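Fumarate lyase (Mesorhizobium sp., PDB 3C8T) is of unknown specific function but belongs to the fumarate lyase family, a group of largely helical enzymes that assemble as tetramers. Local coordinates at residues D172-A175 / A176-E179; M307-F311 / E312-G316; G378-E381 / A382-V386. All coordinates share one frame; numbering follows the deposited sequence.

Contact 1: D172-A175 / A176-E179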
loop_
_atom_site.group_PDB
_atom_site.type_symbol
_atom_site.label_atom_id
_atom_site.label_comp_id
_atom_site.label_asym_id
_atom_site.label_seq_id
_atom_site.Cartn_x
_atom_site.Cartn_y
_atom_site.Cartn_z
ATOM N N ASP A 172 -13.912 -22.271 3.183
ATOM C CA ASP A 172 -13.378 -23.614 3.363
ATOM C C ASP A 172 -11.878 -23.590 3.206
ATOM O O ASP A 172 -11.191 -24.225 3.985
ATOM C CB ASP A 172 -13.976 -24.577 2.333
ATOM C CG ASP A 172 -15.485 -24.838 2.566
ATOM O OD1 ASP A 172 -15.954 -24.684 3.713
ATOM O OD2 ASP A 172 -16.186 -25.215 1.607
ATOM N N ARG A 173 -11.342 -22.871 2.205
ATOM C CA ARG A 173 -9.875 -22.811 2.072
ATOM C C ARG A 173 -9.214 -22.001 3.173
ATOM O O ARG A 173 -8.070 -22.288 3.517
ATOM C CB ARG A 173 -9.390 -22.350 0.692
ATOM C CG ARG A 173 -9.615 -23.349 -0.438
ATOM C CD ARG A 173 -9.174 -22.776 -1.819
ATOM N NE ARG A 173 -9.924 -21.603 -2.264
ATOM C CZ ARG A 173 -10.921 -21.610 -3.165
ATOM N NH1 ARG A 173 -11.344 -22.757 -3.723
ATOM N NH2 ARG A 173 -11.517 -20.456 -3.511
ATOM N N HIS A 174 -9.907 -21.004 3.728
ATOM C CA HIS A 174 -9.278 -20.120 4.722
ATOM C C HIS A 174 -9.160 -20.901 6.016
ATOM O O HIS A 174 -8.154 -20.760 6.731
ATOM C CB HIS A 174 -10.055 -18.804 4.984
ATOM C CG HIS A 174 -10.112 -17.853 3.809
ATOM N ND1 HIS A 174 -9.001 -17.502 3.069
ATOM C CD2 HIS A 174 -11.142 -17.127 3.302
ATOM C CE1 HIS A 174 -9.353 -16.644 2.126
ATOM N NE2 HIS A 174 -10.650 -16.401 2.247
ATOM N N ALA A 175 -10.191 -21.709 6.319
ATOM C CA ALA A 175 -10.148 -22.631 7.474
ATOM C C ALA A 175 -8.944 -23.533 7.456
ATOM O O ALA A 175 -8.311 -23.724 8.502
ATOM C CB ALA A 175 -11.412 -23.458 7.587
ATOM N N ALA A 176 -8.615 -24.069 6.276
ATOM C CA ALA A 176 -7.422 -24.890 6.099
ATOM C C ALA A 176 -6.131 -24.081 6.350
ATOM O O ALA A 176 -5.228 -24.561 7.043
ATOM C CB ALA A 176 -7.398 -25.569 4.722
ATOM N N ARG A 177 -6.056 -22.870 5.790
ATOM C CA ARG A 177 -4.873 -21.978 5.973
ATOM C C ARG A 177 -4.598 -21.691 7.466
ATOM O O ARG A 177 -3.453 -21.757 7.923
ATOM C CB ARG A 177 -5.056 -20.653 5.201
ATOM C CG ARG A 177 -5.109 -20.794 3.676
ATOM C CD ARG A 177 -5.414 -19.477 2.970
ATOM N NE ARG A 177 -5.425 -19.722 1.528
ATOM C CZ ARG A 177 -6.509 -19.691 0.758
ATOM N NH1 ARG A 177 -7.686 -19.336 1.255
ATOM N NH2 ARG A 177 -6.397 -19.998 -0.524
ATOM N N LEU A 178 -5.666 -21.384 8.222
ATOM C CA LEU A 178 -5.557 -21.087 9.659
ATOM C C LEU A 178 -4.805 -22.191 10.432
ATOM O O LEU A 178 -3.909 -21.910 11.255
ATOM C CB LEU A 178 -6.956 -20.827 10.258
ATOM C CG LEU A 178 -7.006 -20.294 11.719
ATOM C CD1 LEU A 178 -8.249 -19.428 11.998
ATOM C CD2 LEU A 178 -6.909 -21.400 12.756
ATOM N N GLU A 179 -5.182 -23.442 10.165
ATOM C CA GLU A 179 -4.574 -24.614 10.779
ATOM C C GLU A 179 -3.083 -24.785 10.404
ATOM O O GLU A 179 -2.274 -25.192 11.240
ATOM C CB GLU A 179 -5.419 -25.899 10.484
ATOM C CG GLU A 179 -6.900 -25.824 10.964
ATOM C CD GLU A 179 -7.093 -25.328 12.436
ATOM O OE1 GLU A 179 -6.323 -25.752 13.332
ATOM O OE2 GLU A 179 -8.017 -24.500 12.714
HETATM O O HOH W 1 -9.846 -23.661 11.046
#
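Within one turn of the long helix 160-185, R177 reaches back along the helix surface to meet H174 and R173, a local contact at residue spacings of three and four. Its CG lies beside the backbone N (chi1 -65°), and from there the chain runs extended to NE, carrying the guanidinium to the imidazole. NH1 of R177 comes 2.9 Å from ND1 of H174, with ND1 at the edge of the guanidinium, near its plane. The two flat groups are turned 52° from each other, so this is an angled meeting and no stack. On its other nitrogen, NE2, H174 is hydrogen-bonded to S244.

R173 runs alongside R177 in the same direction. Its CB touches NH1 of R177 at 3.5 Å, and its NE is 4.2 Å from NH2 of R177. Both arginines form salt bridges to D229 of the second subunit, and R177 also pairs with E233 there; these carboxylates probably offset the like charges. The backbone beneath is helical, with N of R177 donating to O of R173 at 3.1 Å, while the preceding bond, from N of A176 to O of D172, is weak at 3.5 Å.

Around the helix from the arginines, a water links O of A175 (3.0 Å) to OE2 of E179 (2.6 Å), giving that carbonyl a partner near the exposed glutamate.

D172 adds salt bridges to R131, on helix 104-140, and to R443, the last modelled residue. The helix presents several faces: A175 and L178 pack against helix 104-140, H174 and R177 pack against helix 229-255 of the same chain, and the arginine ends face the second subunit.

Contact 2: M307-F311 / E312-G316; sequences MIHDF and ERATG
A314 fits its methyl group against the carboxylate of D310, with CB 3.2 Å from OD1, where the chain reverses through a type II' beta turn from D310 to R313. D310 holds its CG between the backbone N and the carbonyl carbon (chi1 48°), which swings the carboxylate over that methyl. Beside it, the H309 imidazole lies along the backbone entering the next helix. Its NE2 is 2.9 Å from N of A314, CA of R313 lies in the ring plane at its edge, 3.5 Å from NE2 of H309, and O of A314 stands over one ring face, offset toward the rim. Edge and face of the imidazole are thus both occupied, the evidence for close packing on this flank.

The other flank is looser and reaches its partners through water. One water is held by OD2 of D310 and O of R313 (3.0 Å), bridging the two ends of the turn. A second joins O of F311 to OE2 of E312, at 2.6 Å from the latter. The E312 chain bends at chi2 (56°), so that its carboxylate folds back along the F311 backbone, where it forms a salt bridge with K163 of the second subunit. K247 of that subunit donates to the carbonyls of H309 and F311. This flank is hydrated but still enclosed by protein.

The whole is a tight reversal between helices 284-306 and 315-344: a type II' turn, with positive phi (55°) at F311, running straight into A314 as the N-cap of the second helix, at a junction between subunits.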
loop_
_atom_site.group_PDB
_atom_site.type_symbol
_atom_site.label_atom_id
_atom_site.label_comp_id
_atom_site.label_asym_id
_atom_site.label_seq_id
_atom_site.Cartn_x
_atom_site.Cartn_y
_atom_site.Cartn_z
ATOM N N MET A 307 9.055 -6.609 8.610
ATOM C CA MET A 307 9.971 -7.731 8.359
ATOM C C MET A 307 11.385 -7.284 8.078
ATOM O O MET A 307 12.323 -8.050 8.323
ATOM C CB MET A 307 9.506 -8.554 7.147
ATOM C CG MET A 307 8.298 -9.422 7.413
ATOM S SD MET A 307 7.953 -10.465 5.998
ATOM C CE MET A 307 9.256 -11.660 6.304
ATOM N N ILE A 308 11.556 -6.076 7.546
ATOM C CA ILE A 308 12.916 -5.554 7.282
ATOM C C ILE A 308 13.426 -5.060 8.620
ATOM O O ILE A 308 13.363 -3.868 8.924
ATOM C CB ILE A 308 12.978 -4.377 6.265
ATOM C CG1 ILE A 308 11.970 -4.518 5.119
ATOM C CG2 ILE A 308 14.369 -4.197 5.731
ATOM C CD1 ILE A 308 12.094 -5.721 4.268
ATOM N N HIS A 309 13.900 -6.003 9.419
ATOM C CA HIS A 309 14.134 -5.771 10.822
ATOM C C HIS A 309 15.643 -6.026 11.075
ATOM O O HIS A 309 16.121 -7.178 11.237
ATOM C CB HIS A 309 13.253 -6.744 11.584
ATOM C CG HIS A 309 13.281 -6.567 13.069
ATOM N ND1 HIS A 309 12.132 -6.529 13.827
ATOM C CD2 HIS A 309 14.315 -6.459 13.942
ATOM C CE1 HIS A 309 12.448 -6.386 15.101
ATOM N NE2 HIS A 309 13.768 -6.353 15.202
ATOM N N ASP A 310 16.389 -4.935 11.083
ATOM C CA ASP A 310 17.829 -5.016 10.998
ATOM C C ASP A 310 18.466 -5.557 12.299
ATOM O O ASP A 310 17.966 -5.322 13.410
ATOM C CB ASP A 310 18.396 -3.690 10.544
ATOM C CG ASP A 310 17.817 -2.519 11.313
ATOM O OD1 ASP A 310 16.636 -2.131 11.043
ATOM O OD2 ASP A 310 18.548 -1.975 12.178
ATOM N N PHE A 311 19.499 -6.381 12.107
ATOM C CA PHE A 311 20.303 -6.967 13.182
ATOM C C PHE A 311 19.480 -7.719 14.217
ATOM O O PHE A 311 18.604 -8.501 13.835
ATOM C CB PHE A 311 21.275 -5.938 13.773
ATOM C CG PHE A 311 22.233 -5.404 12.747
ATOM C CD1 PHE A 311 23.249 -6.226 12.238
ATOM C CD2 PHE A 311 22.084 -4.123 12.234
ATOM C CE1 PHE A 311 24.107 -5.768 11.251
ATOM C CE2 PHE A 311 22.959 -3.631 11.244
ATOM C CZ PHE A 311 23.969 -4.477 10.737
ATOM N N GLU A 312 19.756 -7.493 15.501
ATOM C CA GLU A 312 19.276 -8.387 16.528
ATOM C C GLU A 312 18.028 -7.795 17.202
ATOM O O GLU A 312 17.327 -8.480 17.957
ATOM C CB GLU A 312 20.400 -8.755 17.510
ATOM C CG GLU A 312 21.458 -9.750 16.940
ATOM C CD GLU A 312 22.137 -9.265 15.631
ATOM O OE1 GLU A 312 23.015 -8.349 15.678
ATOM O OE2 GLU A 312 21.777 -9.787 14.554
ATOM N N ARG A 313 17.712 -6.556 16.845
ATOM C CA ARG A 313 16.487 -5.841 17.300
ATOM C C ARG A 313 16.556 -4.484 16.643
ATOM O O ARG A 313 17.608 -3.806 16.680
ATOM C CB ARG A 313 16.458 -5.633 18.828
ATOM C CG ARG A 313 15.084 -5.156 19.437
ATOM C CD ARG A 313 15.032 -5.423 20.984
ATOM N NE ARG A 313 15.265 -6.851 21.235
ATOM C CZ ARG A 313 16.324 -7.355 21.873
ATOM N NH1 ARG A 313 17.234 -6.554 22.432
ATOM N NH2 ARG A 313 16.450 -8.683 21.993
ATOM N N ALA A 314 15.448 -4.088 16.050
ATOM C CA ALA A 314 15.318 -2.745 15.490
ATOM C C ALA A 314 13.952 -2.179 15.930
ATOM O O ALA A 314 12.896 -2.755 15.651
ATOM C CB ALA A 314 15.461 -2.778 13.983
ATOM N N THR A 315 13.996 -1.067 16.651
ATOM C CA THR A 315 12.816 -0.527 17.320
ATOM C C THR A 315 11.781 0.048 16.317
ATOM O O THR A 315 10.576 -0.179 16.456
ATOM C CB THR A 315 13.278 0.481 18.361
ATOM O OG1 THR A 315 14.336 1.275 17.783
ATOM C CG2 THR A 315 13.873 -0.273 19.559
ATOM N N GLY A 316 12.253 0.721 15.278
ATOM C CA GLY A 316 11.361 1.231 14.220
ATOM C C GLY A 316 10.472 0.139 13.630
ATOM O O GLY A 316 9.242 0.173 13.792
HETATM O O HOH W 2 19.559 -2.649 14.760
HETATM O O HOH W 3 19.796 -11.370 14.214
#

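Contact 3: G378-E381 / A382-V386; sequences GRKE and AHDIV
K380 sends its CG opposite the backbone N (chi1 171°), then bends at chi2 (81°) and again at chi3 and chi4, while D384 keeps its CG beside its own N (chi1 -71°); these torsions place the ammonium beside the carboxylate one helical turn on. NZ of K380 donates to OD2 of D384 at 3.1 Å in a salt bridge, and OD2 accepts on its syn lone pair, the side of OD1. The lysine chain wraps around the same oxygen, with its CG 3.4 Å from OD2.

That oxygen also lies 2.9 Å from O of K380. Two acceptors this close would repel each other, and the ammonium nearby probably eases the strain. The K380 carbonyl is engaged by N of D384 at 2.8 Å.

At the start of helix 379-395, G378 serves as N-cap residue and takes N of A382 on its carbonyl at 3.1 Å. R379 turns away to bind carbonyls of K96, L98 and H99 of the second subunit, and A382 and V386 pack on helix 366-377.

The chemistry is that of an i to i+4 ion pair on an exposed helix face, where competition from solvent probably keeps its contribution modest.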
loop_
_atom_site.group_PDB
_atom_site.type_symbol
_atom_site.label_atom_id
_atom_site.label_comp_id
_atom_site.label_asym_id
_atom_site.label_seq_id
_atom_site.Cartn_x
_atom_site.Cartn_y
_atom_site.Cartn_z
ATOM N N GLY A 378 -24.644 -26.705 -38.394
ATOM C CA GLY A 378 -23.229 -26.428 -38.119
ATOM C C GLY A 378 -23.075 -25.305 -37.095
ATOM O O GLY A 378 -24.042 -24.628 -36.764
ATOM N N ARG A 379 -21.853 -25.090 -36.616
ATOM C CA ARG A 379 -21.608 -24.331 -35.383
ATOM C C ARG A 379 -21.531 -22.818 -35.574
ATOM O O ARG A 379 -22.200 -22.074 -34.856
ATOM C CB ARG A 379 -20.328 -24.825 -34.705
ATOM C CG ARG A 379 -20.123 -24.340 -33.295
ATOM C CD ARG A 379 -18.969 -25.084 -32.672
ATOM N NE ARG A 379 -18.551 -24.450 -31.425
ATOM C CZ ARG A 379 -17.420 -24.726 -30.785
ATOM N NH1 ARG A 379 -16.566 -25.631 -31.278
ATOM N NH2 ARG A 379 -17.161 -24.091 -29.653
ATOM N N LYS A 380 -20.680 -22.383 -36.506
ATOM C CA LYS A 380 -20.588 -20.981 -36.908
ATOM C C LYS A 380 -21.955 -20.484 -37.436
ATOM O O LYS A 380 -22.414 -19.379 -37.092
ATOM C CB LYS A 380 -19.480 -20.820 -37.971
ATOM C CG LYS A 380 -19.388 -19.435 -38.682
ATOM C CD LYS A 380 -18.646 -18.378 -37.847
ATOM C CE LYS A 380 -17.900 -17.348 -38.733
ATOM N NZ LYS A 380 -18.826 -16.452 -39.507
ATOM N N GLU A 381 -22.600 -21.317 -38.252
ATOM C CA GLU A 381 -23.909 -21.011 -38.820
ATOM C C GLU A 381 -24.963 -20.815 -37.722
ATOM O O GLU A 381 -25.719 -19.849 -37.757
ATOM C CB GLU A 381 -24.332 -22.109 -39.812
ATOM C CG GLU A 381 -23.353 -22.305 -41.034
ATOM C CD GLU A 381 -21.981 -22.972 -40.678
ATOM O OE1 GLU A 381 -21.904 -23.865 -39.794
ATOM O OE2 GLU A 381 -20.966 -22.576 -41.300
ATOM N N ALA A 382 -24.994 -21.726 -36.750
ATOM C CA ALA A 382 -25.929 -21.633 -35.630
ATOM C C ALA A 382 -25.684 -20.347 -34.866
ATOM O O ALA A 382 -26.624 -19.626 -34.535
ATOM C CB ALA A 382 -25.785 -22.839 -34.689
ATOM N N HIS A 383 -24.419 -20.060 -34.577
ATOM C CA HIS A 383 -24.043 -18.796 -33.934
ATOM C C HIS A 383 -24.474 -17.555 -34.723
ATOM O O HIS A 383 -25.038 -16.612 -34.154
ATOM C CB HIS A 383 -22.547 -18.757 -33.671
ATOM C CG HIS A 383 -22.102 -17.508 -32.991
ATOM N ND1 HIS A 383 -21.845 -16.336 -33.679
ATOM C CD2 HIS A 383 -21.878 -17.239 -31.682
ATOM C CE1 HIS A 383 -21.477 -15.399 -32.821
ATOM N NE2 HIS A 383 -21.497 -15.919 -31.603
ATOM N N ASP A 384 -24.240 -17.560 -36.029
ATOM C CA ASP A 384 -24.650 -16.417 -36.846
ATOM C C ASP A 384 -26.156 -16.200 -36.891
ATOM O O ASP A 384 -26.611 -15.062 -36.748
ATOM C CB ASP A 384 -24.047 -16.471 -38.257
ATOM C CG ASP A 384 -22.535 -16.185 -38.259
ATOM O OD1 ASP A 384 -22.123 -15.092 -37.813
ATOM O OD2 ASP A 384 -21.760 -17.051 -38.718
ATOM N N ILE A 385 -26.918 -17.278 -37.047
ATOM C CA ILE A 385 -28.398 -17.207 -37.096
ATOM C C ILE A 385 -28.998 -16.602 -35.806
ATOM O O ILE A 385 -29.858 -15.714 -35.864
ATOM C CB ILE A 385 -29.012 -18.623 -37.390
ATOM C CG1 ILE A 385 -28.623 -19.069 -38.806
ATOM C CG2 ILE A 385 -30.546 -18.639 -37.167
ATOM C CD1 ILE A 385 -28.852 -20.554 -39.129
ATOM N N VAL A 386 -28.518 -17.090 -34.657
ATOM C CA VAL A 386 -29.060 -16.727 -33.353
ATOM C C VAL A 386 -28.612 -15.329 -32.973
ATOM O O VAL A 386 -29.381 -14.587 -32.362
ATOM C CB VAL A 386 -28.635 -17.729 -32.228
ATOM C CG1 VAL A 386 -29.079 -17.217 -30.809
ATOM C CG2 VAL A 386 -29.147 -19.156 -32.492
#

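All three contacts are local, yet their surroundings differ. Contact 2 is buried, contact 1 partly buried, and contact 3 lies on the surface, its centre about 46 Å from that of the chain. Contact 1 lies inside one helix and contact 3 at the N-terminal start of another, whereas contact 2 joins two helices through a turn. Charge follows place: the arginines of contact 1 and the glutamate of contact 2 find opposite charges on the second subunit, while 378-386 closes its ion pair within its own helix and meets the second subunit through R379, which binds backbone carbonyls. Contacts 1 and 2 are about 16 Å apart at their nearest atoms, and contact 3 touches neither.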